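Local structure of Non-reducing end beta-L-arabinofuranosidase (Bacteroides thetaiotaomicron, 5MQO) at residues T348-D351 with G352-Y355; P588-E591 with E592-N595. The protein is a family GH127 glycoside hydrolase of a gut bacterium that probably hydrolyses a sugar linkage of complex plant pectin, as an aceric acidase. One frame throughout, in Å; residues are numbered along the deposited sequence.

Contact 1: residues T348-D351 with G352-Y355; sequences TSPD and GTCY
An open beta turn at the end of strand 347-349 brings the ring of Pro350 against Thr353 and Cys354. The CA atoms of Pro350 and Thr353 are 6.3 Å apart, but Pro350 O and Thr353 N are separated by 5.2 Å, so the reversal lacks the usual backbone hydrogen bond. What joins its two sides is contact between side chains. Thr353 OG1 lies 3.2 Å from Pro350 CB and 3.5 Å from Pro350 CG, a contact of a hydroxyl oxygen with ring carbons. With chi1 at 59°, OG1 stands between the backbone N and the carbonyl carbon of Thr353, which puts the oxygen at the proline while the methyl CG2 is turned to Asp351 O at 3.9 Å. One residue on, Cys354 CB reaches the same ring and meets Pro350 CG at 3.8 Å, a small apolar patch. The peptide bond before Pro350 is cis, kinking the chain just where the strand ends, and Gly352, with phi of 80°, completes the reversal. The carboxylate of Asp351 is held from outside the turn: OD2 forms a salt bridge with Arg369. Just before the turn, Ser349 OG is hydrogen-bonded to Asp279, and the Ser349 backbone pairs with Gln361. The contact thus begins the loop that joins the two antiparallel strands 347-349 and 361-364, at the surface of the catalytic region, with Cys354 also resting on Ser359 and Ile360.

Contact 2: residues P588-E591 with E592-N595; sequences PLAE and EIRN
Ala590 O accepts the backbone N-H of Ile593 at 3.2 Å, with an angle of 153° at the hydrogen. The donor sits above the carbonyl plane of Ala590. The next bond repeats the step, Arg594 N to Glu591 O at 3.2 Å. It is straighter at the hydrogen, 168°, but reaches the carbonyl oxygen from the side, still farther above its plane. Two consecutive bonds from residue i+3 back to residue i are the signature of a short 3-10 turn, here centred on Glu591 and Glu592.

Ile593 packs on the turn itself, Arg594 on the Pro588 that precedes it. Ile593 lays CG1 3.8 Å from Ala590 CB and 3.5 Å from Ala590 O, so a buried apolar pair lies beside the first bond. In Arg594, CG anti to the backbone N (chi1 -176°) and a bend at chi2 carry the chain back past Pro588 O, which CD approaches to 3.7 Å. Its NH1 then comes to 3.4 Å from Pro588 CB, the guanidinium meeting the proline ring obliquely. This is van der Waals packing, with the proline carbons beside a cationic group.

Glu592, bent at chi2, curls back along the turn until its OE1 lies 3.6 Å from Glu591 N, too long to be called a bond. The two carboxylates stay apart, Glu591 OE1 to Glu592 OE1 6.2 Å, which should soften any repulsion between like charges.

Toward the catalytic region, Glu592 OE1 makes a weak hydrogen bond to Leu373 N, Ile593 touches Asn375 and Leu589 leans on Tyr371. Gln596 NE2 hydrogen-bonds Arg594 O, and the turn lies in the later part of the connection between antiparallel strands 581-584 and 596-601 of the mixed sheet built mainly from C-terminal strands.

Overall arrangement
Contact 1 precedes contact 2 along the chain, and both are local turns between antiparallel strands: 348-355 opens the link from strand 347-349 to 361-364, and 588-595 makes up most of the link from 581-584 to 596-601. They are 21 Å apart between centres and about 9 Å at the nearest atoms, so the two do not meet directly. One belongs to the catalytic region and the other to the C-terminal region, and their strands lie in different sheets. The segment between strand 361-364 and helix 382-399 relates them: its Arg369 pairs with contact 1, while Tyr371, Gln372, Leu373 and Asn375 meet contact 2. Contact 2 therefore lies where the C-terminal region packs on the catalytic one.

Contact 1: residues T348-D351 with G352-Y355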
ATOM      1  N   THR A 348      18.804 -15.618  -8.331  1.00 54.89           N
ATOM      2  CA  THR A 348      20.059 -15.000  -8.742  1.00 55.17           C
ATOM      3  C   THR A 348      19.789 -13.746  -9.565  1.00 54.05           C
ATOM      4  O   THR A 348      18.826 -13.702 -10.301  1.00 52.96           O
ATOM      5  CB  THR A 348      20.912 -15.971  -9.571  1.00 54.98           C
ATOM      6  OG1 THR A 348      20.095 -16.595 -10.563  1.00 56.73           O
ATOM      7  CG2 THR A 348      21.473 -17.040  -8.700  1.00 56.06           C
ATOM      8  N   SER A 349      20.657 -12.745  -9.407  1.00 53.69           N
ATOM      9  CA  SER A 349      20.652 -11.494 -10.167  1.00 52.90           C
ATOM     10  C   SER A 349      22.070 -11.154 -10.716  1.00 54.28           C
ATOM     11  O   SER A 349      23.069 -11.219  -9.976  1.00 53.62           O
ATOM     12  CB  SER A 349      20.176 -10.353  -9.278  1.00 53.09           C
ATOM     13  OG  SER A 349      19.999  -9.169 -10.027  1.00 52.54           O
ATOM     14  N   PRO A 350      22.199 -10.870 -12.007  1.00 54.78           N
ATOM     15  CA  PRO A 350      21.209 -11.173 -13.037  1.00 56.69           C
ATOM     16  C   PRO A 350      20.990 -12.697 -13.344  1.00 57.80           C
ATOM     17  O   PRO A 350      21.795 -13.560 -12.942  1.00 58.73           O
ATOM     18  CB  PRO A 350      21.806 -10.478 -14.250  1.00 57.62           C
ATOM     19  CG  PRO A 350      23.278 -10.652 -14.072  1.00 56.52           C
ATOM     20  CD  PRO A 350      23.527 -10.590 -12.590  1.00 56.45           C
ATOM     21  N   ASP A 351      19.916 -12.977 -14.088  1.00 57.96           N
ATOM     22  CA  ASP A 351      19.433 -14.340 -14.399  1.00 58.98           C
ATOM     23  C   ASP A 351      19.584 -14.618 -15.896  1.00 58.96           C
ATOM     24  O   ASP A 351      18.798 -14.135 -16.726  1.00 59.66           O
ATOM     25  CB  ASP A 351      17.944 -14.494 -13.976  1.00 58.00           C
ATOM     26  CG  ASP A 351      17.414 -15.928 -14.085  1.00 56.01           C
ATOM     27  OD1 ASP A 351      18.137 -16.830 -14.510  1.00 58.23           O
ATOM     28  OD2 ASP A 351      16.245 -16.160 -13.736  1.00 55.52           O
ATOM     29  N   GLY A 352      20.613 -15.395 -16.220  1.00 59.53           N
ATOM     30  CA  GLY A 352      20.827 -15.932 -17.565  1.00 58.56           C
ATOM     31  C   GLY A 352      21.440 -14.991 -18.574  1.00 58.58           C
ATOM     32  O   GLY A 352      21.409 -15.285 -19.751  1.00 57.84           O
ATOM     33  N   THR A 353      21.999 -13.868 -18.115  1.00 60.17           N
ATOM     34  CA  THR A 353      22.606 -12.848 -18.993  1.00 61.82           C
ATOM     35  C   THR A 353      24.141 -12.699 -18.859  1.00 65.89           C
ATOM     36  O   THR A 353      24.773 -12.149 -19.758  1.00 68.21           O
ATOM     37  CB  THR A 353      22.012 -11.449 -18.715  1.00 59.38           C
ATOM     38  OG1 THR A 353      22.245 -11.113 -17.350  1.00 59.11           O
ATOM     39  CG2 THR A 353      20.527 -11.394 -18.980  1.00 58.08           C
ATOM     40  N   CYS A 354      24.729 -13.175 -17.759  1.00 67.54           N
ATOM     41  CA  CYS A 354      26.099 -12.843 -17.411  1.00 67.59           C
ATOM     42  C   CYS A 354      27.070 -14.036 -17.505  1.00 71.27           C
ATOM     43  O   CYS A 354      26.751 -15.182 -17.146  1.00 69.42           O
ATOM     44  CB  CYS A 354      26.117 -12.261 -16.008  1.00 68.12           C
ATOM     45  SG  CYS A 354      27.702 -11.601 -15.495  1.00 71.76           S
ATOM     46  N   TYR A 355      28.281 -13.722 -17.958  1.00 75.04           N
ATOM     47  CA  TYR A 355      29.335 -14.700 -18.220  1.00 75.77           C
ATOM     48  C   TYR A 355      30.383 -14.818 -17.094  1.00 79.67           C
ATOM     49  O   TYR A 355      31.023 -15.849 -17.018  1.00 80.78           O
ATOM     50  CB  TYR A 355      30.027 -14.389 -19.561  1.00 73.66           C
ATOM     51  CG  TYR A 355      29.164 -14.650 -20.791  1.00 72.03           C
ATOM     52  CD1 TYR A 355      28.306 -13.660 -21.299  1.00 68.00           C
ATOM     53  CD2 TYR A 355      29.213 -15.895 -21.455  1.00 71.45           C
ATOM     54  CE1 TYR A 355      27.535 -13.896 -22.422  1.00 66.84           C
ATOM     55  CE2 TYR A 355      28.440 -16.141 -22.583  1.00 70.04           C
ATOM     56  CZ  TYR A 355      27.608 -15.139 -23.064  1.00 69.16           C
ATOM     57  OH  TYR A 355      26.840 -15.388 -24.177  1.00 68.79           O
TER

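Contact 2: residues P588-E591 with E592-N595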
ATOM      1  N   PRO A 588       2.233 -11.190 -23.294  1.00 53.83           N
ATOM      2  CA  PRO A 588       2.559 -12.590 -23.636  1.00 52.16           C
ATOM      3  C   PRO A 588       3.856 -13.130 -23.034  1.00 50.46           C
ATOM      4  O   PRO A 588       3.977 -14.322 -22.784  1.00 51.96           O
ATOM      5  CB  PRO A 588       2.633 -12.582 -25.168  1.00 53.66           C
ATOM      6  CG  PRO A 588       2.634 -11.128 -25.571  1.00 55.96           C
ATOM      7  CD  PRO A 588       1.921 -10.389 -24.490  1.00 54.94           C
ATOM      8  N   LEU A 589       4.852 -12.285 -22.854  1.00 49.16           N
ATOM      9  CA  LEU A 589       6.062 -12.668 -22.118  1.00 46.23           C
ATOM     10  C   LEU A 589       5.864 -13.026 -20.628  1.00 42.86           C
ATOM     11  O   LEU A 589       6.784 -13.438 -20.011  1.00 39.28           O
ATOM     12  CB  LEU A 589       7.123 -11.578 -22.245  1.00 47.23           C
ATOM     13  CG  LEU A 589       7.748 -11.294 -23.612  1.00 49.04           C
ATOM     14  CD1 LEU A 589       8.627 -10.056 -23.484  1.00 50.76           C
ATOM     15  CD2 LEU A 589       8.611 -12.445 -24.129  1.00 50.06           C
ATOM     16  N   ALA A 590       4.691 -12.848 -20.045  1.00 42.99           N
ATOM     17  CA  ALA A 590       4.416 -13.408 -18.706  1.00 44.17           C
ATOM     18  C   ALA A 590       3.876 -14.851 -18.800  1.00 44.66           C
ATOM     19  O   ALA A 590       2.671 -15.094 -18.757  1.00 46.03           O
ATOM     20  CB  ALA A 590       3.446 -12.528 -17.943  1.00 44.62           C
ATOM     21  N   GLU A 591       4.803 -15.793 -18.886  1.00 45.36           N
ATOM     22  CA  GLU A 591       4.509 -17.179 -19.212  1.00 46.00           C
ATOM     23  C   GLU A 591       3.664 -17.852 -18.161  1.00 46.42           C
ATOM     24  O   GLU A 591       2.797 -18.661 -18.472  1.00 48.90           O
ATOM     25  CB  GLU A 591       5.819 -17.972 -19.359  1.00 46.45           C
ATOM     26  CG  GLU A 591       6.834 -17.376 -20.334  1.00 45.17           C
ATOM     27  CD  GLU A 591       7.848 -18.394 -20.833  1.00 45.23           C
ATOM     28  OE1 GLU A 591       7.837 -19.561 -20.366  1.00 44.43           O
ATOM     29  OE2 GLU A 591       8.667 -18.016 -21.700  1.00 44.56           O
ATOM     30  N   GLU A 592       3.904 -17.502 -16.908  1.00 47.05           N
ATOM     31  CA  GLU A 592       3.225 -18.142 -15.770  1.00 46.96           C
ATOM     32  C   GLU A 592       1.733 -17.885 -15.753  1.00 46.35           C
ATOM     33  O   GLU A 592       1.001 -18.604 -15.081  1.00 48.91           O
ATOM     34  CB  GLU A 592       3.840 -17.666 -14.451  1.00 47.91           C
ATOM     35  CG  GLU A 592       5.319 -18.062 -14.257  1.00 48.32           C
ATOM     36  CD  GLU A 592       6.360 -17.046 -14.692  1.00 47.42           C
ATOM     37  OE1 GLU A 592       6.052 -16.151 -15.502  1.00 46.69           O
ATOM     38  OE2 GLU A 592       7.529 -17.175 -14.239  1.00 50.93           O
ATOM     39  N   ILE A 593       1.293 -16.869 -16.497  1.00 45.67           N
ATOM     40  CA  ILE A 593      -0.131 -16.523 -16.638  1.00 46.25           C
ATOM     41  C   ILE A 593      -0.590 -16.384 -18.095  1.00 47.64           C
ATOM     42  O   ILE A 593      -1.643 -15.804 -18.384  1.00 45.71           O
ATOM     43  CB  ILE A 593      -0.442 -15.253 -15.835  1.00 45.43           C
ATOM     44  CG1 ILE A 593       0.440 -14.072 -16.256  1.00 44.91           C
ATOM     45  CG2 ILE A 593      -0.234 -15.561 -14.363  1.00 46.54           C
ATOM     46  CD1 ILE A 593       0.189 -12.800 -15.449  1.00 46.53           C
ATOM     47  N   ARG A 594       0.194 -16.936 -19.023  1.00 50.12           N
ATOM     48  CA  ARG A 594      -0.177 -16.904 -20.420  1.00 51.45           C
ATOM     49  C   ARG A 594      -1.525 -17.623 -20.601  1.00 51.79           C
ATOM     50  O   ARG A 594      -1.824 -18.594 -19.905  1.00 50.86           O
ATOM     51  CB  ARG A 594       0.915 -17.519 -21.284  1.00 52.52           C
ATOM     52  CG  ARG A 594       0.633 -17.431 -22.778  1.00 53.74           C
ATOM     53  CD  ARG A 594       1.898 -17.260 -23.588  1.00 55.29           C
ATOM     54  NE  ARG A 594       1.644 -17.284 -25.023  1.00 59.73           N
ATOM     55  CZ  ARG A 594       1.019 -16.326 -25.712  1.00 60.03           C
ATOM     56  NH1 ARG A 594       0.562 -15.238 -25.106  1.00 63.75           N
ATOM     57  NH2 ARG A 594       0.838 -16.456 -27.022  1.00 58.96           N
ATOM     58  N   ASN A 595      -2.362 -17.074 -21.471  1.00 51.67           N
ATOM     59  CA  ASN A 595      -3.687 -17.632 -21.759  1.00 52.91           C
ATOM     60  C   ASN A 595      -4.626 -17.898 -20.549  1.00 52.23           C
ATOM     61  O   ASN A 595      -5.386 -18.879 -20.493  1.00 50.89           O
ATOM     62  CB  ASN A 595      -3.522 -18.901 -22.606  1.00 52.06           C
ATOM     63  CG  ASN A 595      -4.716 -19.153 -23.486  1.00 50.03           C
ATOM     64  OD1 ASN A 595      -5.296 -18.217 -24.037  1.00 47.63           O
ATOM     65  ND2 ASN A 595      -5.109 -20.406 -23.591  1.00 49.92           N
TER